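Local coordinates for acyl-CoA dehydrogenase domain protein Tcur3483 (Thermomonospora curvata, PDB 6WY9) that binds FAD and, as a member of the acyl-CoA dehydrogenase family, probably oxidises a CH-CH bond of its substrate, at residues A[173-178]-A[188-193]. Residues are numbered along the deposited sequence; the frame is centred on the assembly and turned at random.
Sequences GSKIFT and WLACRT. With FDA (dihydroflavine-adenine dinucleotide), chain C.
A buried lysine reaches from one beta-sheet to the other and spends its ammonium group on a main-chain carbonyl: Lys175 NZ donates to Ala190 O over 2.7 Å. The donor lies 16° off the carbonyl plane, with a C=O...N angle of 150°. With CG beside the backbone N, a single bend at chi2 (-76°) turns the chain, and its outer half then runs extended to the carbonyl. Along the way the methylenes serve as a hydrophobic arm, with Leu189 CD1 packed 3.7 Å from both CG and CE of Lys175; leucine's branched aliphatic end gives them an apolar surface. Lysine suits this place because its greasy shaft can lie among aliphatic neighbours while its tip satisfies polar groups. Tyr146 O also accepts from NZ, and Glu148 forms a salt bridge with it, which would be expected to favour the charged form despite burial. Ala190, small enough to lie close to the amine, packs its methyl against Tyr146 of the FAD site. Two residues beyond the lysine, Phe177 belongs to the flavin pocket, its CB 3.5 Å from FDA C9A. Both segments belong to the middle domain of the acyl-CoA dehydrogenase fold, where Lys175 and Leu189 also pack on Tyr233 of strand 227-239, and the lysine joins strand 168-176 of the antiparallel sheet to strand 186-192 of the mixed sheet.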
# COMPACT_ATOMS: atom_id res chain seq x y z
N GLY A 173 -9.00 26.67 -32.75
CA GLY A 173 -8.79 25.41 -32.06
C GLY A 173 -9.88 25.22 -31.03
O GLY A 173 -10.95 25.83 -31.13
N SER A 174 -9.58 24.40 -30.04
CA SER A 174 -10.51 24.14 -28.95
C SER A 174 -9.72 23.67 -27.74
O SER A 174 -8.58 23.22 -27.87
CB SER A 174 -11.53 23.08 -29.35
OG SER A 174 -10.86 21.84 -29.30
N LYS A 175 -10.35 23.76 -26.56
CA LYS A 175 -9.78 23.27 -25.32
C LYS A 175 -10.86 22.47 -24.58
O LYS A 175 -12.05 22.57 -24.87
CB LYS A 175 -9.26 24.40 -24.42
CG LYS A 175 -8.17 25.29 -25.07
CD LYS A 175 -6.80 24.59 -25.11
CE LYS A 175 -5.77 25.42 -25.92
NZ LYS A 175 -4.36 24.87 -25.80
N ILE A 176 -10.44 21.68 -23.61
CA ILE A 176 -11.38 20.80 -22.93
C ILE A 176 -11.11 20.87 -21.44
O ILE A 176 -9.97 21.05 -21.00
CB ILE A 176 -11.30 19.34 -23.49
CG1 ILE A 176 -12.33 18.42 -22.80
CG2 ILE A 176 -9.90 18.79 -23.30
CD1 ILE A 176 -12.84 17.24 -23.66
N PHE A 177 -12.17 20.75 -20.64
CA PHE A 177 -12.07 20.89 -19.19
C PHE A 177 -11.61 22.30 -18.77
O PHE A 177 -10.89 22.48 -17.78
CB PHE A 177 -11.16 19.82 -18.54
CG PHE A 177 -11.42 18.42 -19.00
CD1 PHE A 177 -12.64 17.81 -18.75
CD2 PHE A 177 -10.45 17.72 -19.72
CE1 PHE A 177 -12.91 16.51 -19.24
CE2 PHE A 177 -10.70 16.40 -20.18
CZ PHE A 177 -11.93 15.80 -19.94
N THR A 178 -12.08 23.31 -19.49
CA THR A 178 -11.77 24.70 -19.17
C THR A 178 -12.66 25.14 -18.02
O THR A 178 -13.70 25.75 -18.24
CB THR A 178 -12.01 25.60 -20.39
OG1 THR A 178 -11.47 25.00 -21.58
CG2 THR A 178 -11.38 26.96 -20.17
N TRP A 188 -6.95 32.42 -20.29
CA TRP A 188 -5.49 32.39 -20.36
C TRP A 188 -5.15 31.23 -21.30
O TRP A 188 -5.16 30.08 -20.88
CB TRP A 188 -4.94 32.20 -18.96
CG TRP A 188 -3.52 31.95 -18.77
CD1 TRP A 188 -2.91 30.73 -18.74
CD2 TRP A 188 -2.51 32.92 -18.43
NE1 TRP A 188 -1.57 30.88 -18.41
CE2 TRP A 188 -1.30 32.22 -18.24
CE3 TRP A 188 -2.52 34.31 -18.30
CZ2 TRP A 188 -0.11 32.86 -17.93
CZ3 TRP A 188 -1.34 34.95 -17.98
CH2 TRP A 188 -0.14 34.23 -17.80
N LEU A 189 -4.89 31.54 -22.57
CA LEU A 189 -4.96 30.53 -23.63
C LEU A 189 -3.57 30.19 -24.16
O LEU A 189 -2.86 31.06 -24.68
CB LEU A 189 -5.86 30.99 -24.77
CG LEU A 189 -6.14 29.93 -25.84
CD1 LEU A 189 -7.05 28.82 -25.28
CD2 LEU A 189 -6.76 30.59 -27.06
N ALA A 190 -3.21 28.89 -24.08
CA ALA A 190 -1.96 28.37 -24.63
C ALA A 190 -2.19 27.99 -26.09
O ALA A 190 -3.03 27.14 -26.38
CB ALA A 190 -1.48 27.17 -23.82
N CYS A 191 -1.44 28.64 -27.00
CA CYS A 191 -1.60 28.47 -28.45
C CYS A 191 -0.26 28.15 -29.10
O CYS A 191 0.80 28.60 -28.66
CB CYS A 191 -2.14 29.75 -29.15
SG CYS A 191 -3.64 30.51 -28.51
N ARG A 192 -0.34 27.41 -30.21
CA ARG A 192 0.80 27.19 -31.12
C ARG A 192 0.98 28.40 -32.03
O ARG A 192 0.16 28.66 -32.92
CB ARG A 192 0.58 25.92 -31.94
CG ARG A 192 1.66 25.65 -33.02
CD ARG A 192 2.87 24.95 -32.42
NE ARG A 192 2.45 23.97 -31.42
CZ ARG A 192 3.20 23.49 -30.43
NH1 ARG A 192 2.67 22.64 -29.56
NH2 ARG A 192 4.47 23.86 -30.29
N THR A 193 2.08 29.14 -31.84
CA THR A 193 2.38 30.29 -32.69
C THR A 193 3.47 30.01 -33.72
O THR A 193 3.60 30.76 -34.71
CB THR A 193 2.77 31.49 -31.80
OG1 THR A 193 3.68 31.08 -30.77
CG2 THR A 193 1.53 32.09 -31.12
PA FDA C . -4.26 11.81 -20.36
O1A FDA C . -5.03 10.98 -21.33
O2A FDA C . -3.08 12.66 -20.86
O5B FDA C . -3.51 10.76 -19.26
C5B FDA C . -4.52 9.98 -18.67
C4B FDA C . -3.83 9.10 -17.61
O4B FDA C . -2.69 8.42 -18.32
C3B FDA C . -3.09 9.92 -16.54
O3B FDA C . -3.88 10.22 -15.46
C2B FDA C . -2.03 8.92 -16.09
O2B FDA C . -2.56 7.80 -15.30
C1B FDA C . -1.54 8.28 -17.43
N9A FDA C . -0.34 8.88 -18.00
C8A FDA C . -0.24 9.99 -18.86
N7A FDA C . 1.01 10.22 -19.24
C5A FDA C . 1.76 9.25 -18.61
C6A FDA C . 3.14 9.00 -18.61
N6A FDA C . 4.00 9.77 -19.32
N1A FDA C . 3.65 7.97 -17.90
C2A FDA C . 2.73 7.25 -17.21
N3A FDA C . 1.38 7.36 -17.10
C4A FDA C . 0.93 8.39 -17.84
N1 FDA C . -7.26 21.83 -17.93
C2 FDA C . -7.16 23.16 -18.38
O2 FDA C . -6.50 23.42 -19.41
N3 FDA C . -7.83 24.12 -17.63
C4 FDA C . -8.60 23.84 -16.47
O4 FDA C . -9.17 24.76 -15.89
C4X FDA C . -8.65 22.46 -16.08
N5 FDA C . -9.39 22.10 -14.95
C5X FDA C . -9.84 20.81 -14.86
C6 FDA C . -10.87 20.49 -14.05
C7 FDA C . -11.32 19.15 -14.01
C7M FDA C . -12.41 18.85 -13.15
C8 FDA C . -10.74 18.17 -14.73
C8M FDA C . -11.20 16.77 -14.68
C9 FDA C . -9.66 18.49 -15.54
C9A FDA C . -9.23 19.81 -15.61
N10 FDA C . -8.14 20.16 -16.42
C10 FDA C . -8.02 21.50 -16.79
C1' FDA C . -7.55 19.12 -17.31
C2' FDA C . -6.31 18.43 -16.67
O2' FDA C . -5.26 19.26 -16.66
C3' FDA C . -6.08 17.14 -17.58
O3' FDA C . -7.11 16.19 -17.38
C4' FDA C . -4.71 16.53 -17.32
O4' FDA C . -3.77 17.42 -17.83
C5' FDA C . -4.67 15.11 -17.95
O5' FDA C . -4.84 15.26 -19.33
P FDA C . -5.86 14.10 -19.87
O1P FDA C . -7.08 14.28 -19.10
O2P FDA C . -5.88 14.21 -21.39
O3P FDA C . -5.27 12.61 -19.43